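Molybdopterin molybdotransferase (Pyrococcus horikoshii, PDB 1UZ5) probably catalyses the insertion of molybdate into adenylyl-molybdopterin, releasing AMP and yielding Mo-molybdopterin, a late step of molybdenum cofactor biosynthesis that uses magnesium. Local coordinates at residues Ala38-Asp52 against Lys141-Lys155. Sequence-based numbering, arbitrary orientation.
Sequences AAEDIYSPIDVPPFD and KKGIDIEKGRLLVKK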
loop_
_atom_site.group_PDB
_atom_site.type_symbol
_atom_site.label_atom_id
_atom_site.label_comp_id
_atom_site.label_asym_id
_atom_site.label_seq_id
_atom_site.Cartn_x
_atom_site.Cartn_y
_atom_site.Cartn_z
ATOM N N ALA A 38 2.080 6.501 -3.523
ATOM C CA ALA A 38 3.061 7.576 -3.696
ATOM C C ALA A 38 4.064 7.229 -4.795
ATOM O O ALA A 38 4.701 6.175 -4.754
ATOM C CB ALA A 38 3.799 7.828 -2.373
ATOM N N ALA A 39 4.212 8.120 -5.770
ATOM C CA ALA A 39 5.138 7.889 -6.876
ATOM C C ALA A 39 6.595 8.181 -6.518
ATOM O O ALA A 39 7.501 7.828 -7.267
ATOM C CB ALA A 39 4.720 8.713 -8.089
ATOM N N GLU A 40 6.821 8.828 -5.378
ATOM C CA GLU A 40 8.182 9.130 -4.936
ATOM C C GLU A 40 8.220 9.492 -3.463
ATOM O O GLU A 40 7.188 9.812 -2.861
ATOM C CB GLU A 40 8.786 10.276 -5.753
ATOM C CG GLU A 40 7.994 11.562 -5.728
ATOM C CD GLU A 40 8.680 12.682 -6.496
ATOM O OE1 GLU A 40 9.171 12.432 -7.618
ATOM O OE2 GLU A 40 8.718 13.819 -5.981
ATOM N N ASP A 41 9.412 9.426 -2.880
ATOM C CA ASP A 41 9.577 9.760 -1.473
ATOM C C ASP A 41 9.103 11.193 -1.269
ATOM O O ASP A 41 9.167 12.013 -2.191
ATOM C CB ASP A 41 11.049 9.660 -1.052
ATOM C CG ASP A 41 11.635 8.274 -1.267
ATOM O OD1 ASP A 41 10.986 7.272 -0.893
ATOM O OD2 ASP A 41 12.760 8.189 -1.804
ATOM N N ILE A 42 8.602 11.479 -0.072
ATOM C CA ILE A 42 8.149 12.823 0.273
ATOM C C ILE A 42 8.812 13.177 1.599
ATOM O O ILE A 42 8.693 12.438 2.577
ATOM C CB ILE A 42 6.625 12.894 0.457
ATOM C CG1 ILE A 42 5.926 12.411 -0.815
ATOM C CG2 ILE A 42 6.211 14.329 0.774
ATOM C CD1 ILE A 42 4.420 12.350 -0.699
ATOM N N TYR A 43 9.506 14.308 1.623
ATOM C CA TYR A 43 10.207 14.757 2.823
ATOM C C TYR A 43 9.501 15.987 3.392
ATOM O O TYR A 43 8.963 16.801 2.644
ATOM C CB TYR A 43 11.657 15.076 2.458
ATOM C CG TYR A 43 12.418 13.880 1.916
ATOM C CD1 TYR A 43 13.074 12.997 2.776
ATOM C CD2 TYR A 43 12.467 13.624 0.546
ATOM C CE1 TYR A 43 13.762 11.888 2.284
ATOM C CE2 TYR A 43 13.151 12.510 0.043
ATOM C CZ TYR A 43 13.793 11.651 0.917
ATOM O OH TYR A 43 14.463 10.552 0.431
ATOM N N SER A 44 9.494 16.130 4.710
ATOM C CA SER A 44 8.810 17.275 5.302
ATOM C C SER A 44 9.372 18.591 4.796
ATOM O O SER A 44 10.578 18.816 4.854
ATOM C CB SER A 44 8.910 17.253 6.825
ATOM O OG SER A 44 8.139 18.317 7.364
ATOM N N PRO A 45 8.501 19.473 4.285
ATOM C CA PRO A 45 8.899 20.781 3.767
ATOM C C PRO A 45 9.021 21.822 4.884
ATOM O O PRO A 45 9.461 22.941 4.645
ATOM C CB PRO A 45 7.770 21.116 2.803
ATOM C CG PRO A 45 6.583 20.569 3.529
ATOM C CD PRO A 45 7.071 19.225 4.018
ATOM N N ILE A 46 8.622 21.458 6.098
ATOM C CA ILE A 46 8.699 22.395 7.219
ATOM C C ILE A 46 9.066 21.697 8.515
ATOM O O ILE A 46 8.997 20.467 8.617
ATOM C CB ILE A 46 7.346 23.096 7.486
ATOM C CG1 ILE A 46 6.296 22.043 7.851
ATOM C CG2 ILE A 46 6.914 23.908 6.277
ATOM C CD1 ILE A 46 5.032 22.614 8.462
ATOM N N ASP A 47 9.462 22.501 9.501
ATOM C CA ASP A 47 9.781 22.002 10.829
ATOM C C ASP A 47 8.447 21.909 11.564
ATOM O O ASP A 47 7.566 22.742 11.358
ATOM C CB ASP A 47 10.664 22.990 11.604
ATOM C CG ASP A 47 12.127 22.913 11.221
ATOM O OD1 ASP A 47 12.724 21.815 11.333
ATOM O OD2 ASP A 47 12.684 23.960 10.825
ATOM N N VAL A 48 8.319 20.911 12.431
ATOM C CA VAL A 48 7.122 20.724 13.226
ATOM C C VAL A 48 7.537 20.549 14.683
ATOM O O VAL A 48 8.284 19.630 15.004
ATOM C CB VAL A 48 6.350 19.453 12.808
ATOM C CG1 VAL A 48 5.082 19.341 13.633
ATOM C CG2 VAL A 48 6.041 19.484 11.312
ATOM N N PRO A 49 7.089 21.451 15.579
ATOM C CA PRO A 49 6.248 22.613 15.270
ATOM C C PRO A 49 7.059 23.609 14.447
ATOM O O PRO A 49 8.287 23.565 14.451
ATOM C CB PRO A 49 5.873 23.146 16.657
ATOM C CG PRO A 49 7.084 22.799 17.484
ATOM C CD PRO A 49 7.406 21.393 17.020
ATOM N N PRO A 50 6.385 24.507 13.714
ATOM C CA PRO A 50 7.097 25.490 12.892
ATOM C C PRO A 50 7.655 26.692 13.661
ATOM O O PRO A 50 8.211 27.610 13.064
ATOM C CB PRO A 50 6.052 25.883 11.849
ATOM C CG PRO A 50 4.771 25.817 12.632
ATOM C CD PRO A 50 4.925 24.583 13.501
ATOM N N PHE A 51 7.509 26.666 14.982
ATOM C CA PHE A 51 7.998 27.727 15.860
ATOM C C PHE A 51 8.071 27.164 17.273
ATOM O O PHE A 51 7.466 26.130 17.560
ATOM C CB PHE A 51 7.043 28.928 15.850
ATOM C CG PHE A 51 5.611 28.571 16.174
ATOM C CD1 PHE A 51 4.709 28.249 15.157
ATOM C CD2 PHE A 51 5.172 28.521 17.496
ATOM C CE1 PHE A 51 3.392 27.880 15.451
ATOM C CE2 PHE A 51 3.858 28.154 17.806
ATOM C CZ PHE A 51 2.963 27.829 16.776
ATOM N N ASP A 52 8.814 27.831 18.154
ATOM C CA ASP A 52 8.913 27.372 19.541
ATOM C C ASP A 52 7.551 27.615 20.171
ATOM O O ASP A 52 7.045 28.731 20.137
ATOM C CB ASP A 52 9.973 28.176 20.310
ATOM C CG ASP A 52 11.371 27.973 19.765
ATOM O OD1 ASP A 52 12.241 28.824 20.043
ATOM O OD2 ASP A 52 11.606 26.965 19.065
ATOM N N LYS A 141 10.449 23.023 21.227
ATOM C CA LYS A 141 11.208 23.780 20.247
ATOM C C LYS A 141 10.872 23.433 18.806
ATOM O O LYS A 141 10.459 22.315 18.499
ATOM C CB LYS A 141 12.706 23.605 20.509
ATOM C CG LYS A 141 13.096 23.974 21.943
ATOM C CD LYS A 141 14.599 23.949 22.162
ATOM C CE LYS A 141 15.293 25.072 21.410
ATOM N NZ LYS A 141 16.774 25.014 21.588
ATOM N N LYS A 142 11.046 24.421 17.936
ATOM C CA LYS A 142 10.781 24.289 16.511
ATOM C C LYS A 142 11.464 23.058 15.914
ATOM O O LYS A 142 12.674 22.885 16.055
ATOM C CB LYS A 142 11.276 25.547 15.796
ATOM C CG LYS A 142 11.141 25.524 14.282
ATOM C CD LYS A 142 11.705 26.800 13.672
ATOM C CE LYS A 142 11.546 26.809 12.162
ATOM N NZ LYS A 142 12.155 28.017 11.539
ATOM N N GLY A 143 10.686 22.198 15.262
ATOM C CA GLY A 143 11.255 21.017 14.634
ATOM C C GLY A 143 11.527 19.797 15.495
ATOM O O GLY A 143 12.036 18.795 14.993
ATOM N N ILE A 144 11.190 19.861 16.777
ATOM C CA ILE A 144 11.415 18.730 17.679
ATOM C C ILE A 144 10.432 17.572 17.457
ATOM O O ILE A 144 10.722 16.425 17.806
ATOM C CB ILE A 144 11.364 19.193 19.156
ATOM C CG1 ILE A 144 12.718 19.787 19.551
ATOM C CG2 ILE A 144 11.050 18.025 20.078
ATOM C CD1 ILE A 144 13.233 20.856 18.609
ATOM N N ASP A 145 9.273 17.875 16.880
ATOM C CA ASP A 145 8.269 16.852 16.591
ATOM C C ASP A 145 8.755 16.197 15.295
ATOM O O ASP A 145 9.069 15.006 15.259
ATOM C CB ASP A 145 6.900 17.512 16.375
ATOM C CG ASP A 145 5.747 16.511 16.349
ATOM O OD1 ASP A 145 5.979 15.316 16.081
ATOM O OD2 ASP A 145 4.595 16.936 16.578
ATOM N N ILE A 146 8.829 16.997 14.236
ATOM C CA ILE A 146 9.302 16.534 12.935
ATOM C C ILE A 146 10.263 17.566 12.332
ATOM O O ILE A 146 9.892 18.715 12.092
ATOM C CB ILE A 146 8.133 16.308 11.949
ATOM C CG1 ILE A 146 7.271 15.128 12.414
ATOM C CG2 ILE A 146 8.675 16.047 10.554
ATOM C CD1 ILE A 146 6.064 14.861 11.536
ATOM N N GLU A 147 11.496 17.144 12.086
ATOM C CA GLU A 147 12.510 18.027 11.514
ATOM C C GLU A 147 12.282 18.239 10.025
ATOM O O GLU A 147 11.957 17.302 9.301
ATOM C CB GLU A 147 13.902 17.421 11.708
ATOM C CG GLU A 147 14.837 18.216 12.593
ATOM C CD GLU A 147 16.254 17.672 12.559
ATOM O OE1 GLU A 147 16.871 17.685 11.471
ATOM O OE2 GLU A 147 16.749 17.228 13.618
ATOM N N LYS A 148 12.456 19.472 9.564
ATOM C CA LYS A 148 12.304 19.752 8.146
ATOM C C LYS A 148 13.254 18.800 7.417
ATOM O O LYS A 148 14.379 18.592 7.861
ATOM C CB LYS A 148 12.686 21.201 7.855
ATOM C CG LYS A 148 12.526 21.619 6.400
ATOM C CD LYS A 148 12.869 23.089 6.225
ATOM C CE LYS A 148 12.809 23.505 4.765
ATOM N NZ LYS A 148 13.051 24.968 4.595
ATOM N N GLY A 149 12.792 18.204 6.321
ATOM C CA GLY A 149 13.634 17.287 5.570
ATOM C C GLY A 149 13.491 15.821 5.962
ATOM O O GLY A 149 14.092 14.948 5.338
ATOM N N ARG A 150 12.701 15.538 6.990
ATOM C CA ARG A 150 12.510 14.160 7.426
ATOM C C ARG A 150 11.644 13.375 6.434
ATOM O O ARG A 150 10.677 13.904 5.891
ATOM C CB ARG A 150 11.845 14.121 8.799
ATOM C CG ARG A 150 11.704 12.713 9.358
ATOM C CD ARG A 150 11.026 12.710 10.714
ATOM N NE ARG A 150 10.977 11.370 11.295
ATOM C CZ ARG A 150 12.050 10.650 11.609
ATOM N NH1 ARG A 150 13.266 11.138 11.399
ATOM N NH2 ARG A 150 11.910 9.442 12.137
ATOM N N LEU A 151 11.996 12.115 6.203
ATOM C CA LEU A 151 11.228 11.274 5.290
ATOM C C LEU A 151 9.831 11.045 5.875
ATOM O O LEU A 151 9.698 10.512 6.977
ATOM C CB LEU A 151 11.930 9.926 5.094
ATOM C CG LEU A 151 11.175 8.895 4.242
ATOM C CD1 LEU A 151 10.970 9.435 2.827
ATOM C CD2 LEU A 151 11.961 7.594 4.198
ATOM N N LEU A 152 8.797 11.454 5.144
ATOM C CA LEU A 152 7.417 11.280 5.607
ATOM C C LEU A 152 6.690 10.101 4.947
ATOM O O LEU A 152 6.000 9.343 5.622
ATOM C CB LEU A 152 6.607 12.553 5.354
ATOM C CG LEU A 152 7.149 13.826 6.009
ATOM C CD1 LEU A 152 6.216 14.985 5.712
ATOM C CD2 LEU A 152 7.286 13.607 7.505
ATOM N N VAL A 153 6.839 9.969 3.633
ATOM C CA VAL A 153 6.195 8.897 2.869
ATOM C C VAL A 153 7.182 8.323 1.852
ATOM O O VAL A 153 7.869 9.078 1.166
ATOM C CB VAL A 153 4.955 9.429 2.109
ATOM C CG1 VAL A 153 4.389 8.346 1.196
ATOM C CG2 VAL A 153 3.896 9.900 3.103
ATOM N N LYS A 154 7.251 6.994 1.760
ATOM C CA LYS A 154 8.165 6.329 0.824
ATOM C C LYS A 154 7.547 6.102 -0.545
ATOM O O LYS A 154 6.331 6.008 -0.685
ATOM C CB LYS A 154 8.596 4.955 1.346
ATOM C CG LYS A 154 9.502 4.949 2.556
ATOM C CD LYS A 154 9.916 3.516 2.887
ATOM C CE LYS A 154 10.729 3.440 4.173
ATOM N NZ LYS A 154 11.994 4.222 4.089
ATOM N N LYS A 155 8.397 5.997 -1.559
ATOM C CA LYS A 155 7.915 5.721 -2.902
ATOM C C LYS A 155 7.264 4.343 -2.803
ATOM O O LYS A 155 7.801 3.456 -2.143
ATOM C CB LYS A 155 9.085 5.661 -3.883
ATOM C CG LYS A 155 8.704 5.239 -5.294
ATOM C CD LYS A 155 9.950 5.058 -6.151
ATOM C CE LYS A 155 9.602 4.607 -7.557
ATOM N NZ LYS A 155 10.825 4.472 -8.396
#
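Ile42 and Val153 form an antiparallel hydrogen-bonded pair, with Ile42 N 2.8 Å from Val153 O. Ile42 O accepts from two successive amides: Leu152 N arrives nearly along the C=O axis of Ile42, while Val153 N, 3.3 Å from Ile42 O, approaches one of that oxygen's lone pairs in the carbonyl plane. Two residues facing one define a classic beta bulge. Packing is tightest just beyond it, where Leu152 CD1 presses on Ser44 CA at 3.5 Å, closer than usual carbon contact. The side chains of Ile42 and Val153 lie alongside each other on one face of the ribbon, Ile42 CD1 next to Val153 CB. From helix 161-169, Leu167 touches Ile42 and Leu166 touches Leu152.

The solvent side is looser. Over one face of the exposed Tyr43 ring sits Leu151 CD1, 4.2 Å from the ring centroid, a CH-pi contact. Further along, with CG beside its own backbone N (chi1 -80°), Asp47 turns its carboxylate to Lys148, whose N reaches Asp47 OD1 at 2.9 Å from above the carboxylate plane. Lys142 NZ stays 4.2 Å from Asp47 OD2, beyond a salt bridge. With an alanine here, Lys148 N would probably lose this acceptor and Lys142 NZ its nearby opposite charge.

Asp52 repeats the side-chain-to-backbone scheme: its OD2 takes Lys142 N at 2.8 Å, nearly along the C-O axis. Between these carboxylates Pro49 O, after a cis peptide, receives Gly143 N within the type II turn Lys141-Ile144. Ser44 N bonds Arg150 O, and Val48 N bonds Ile146 O in a single antiparallel bridge. The result is an irregular antiparallel ribbon, the extended connection by which the MoeA N-terminal region carries the six-stranded sheet inserted between its two strands.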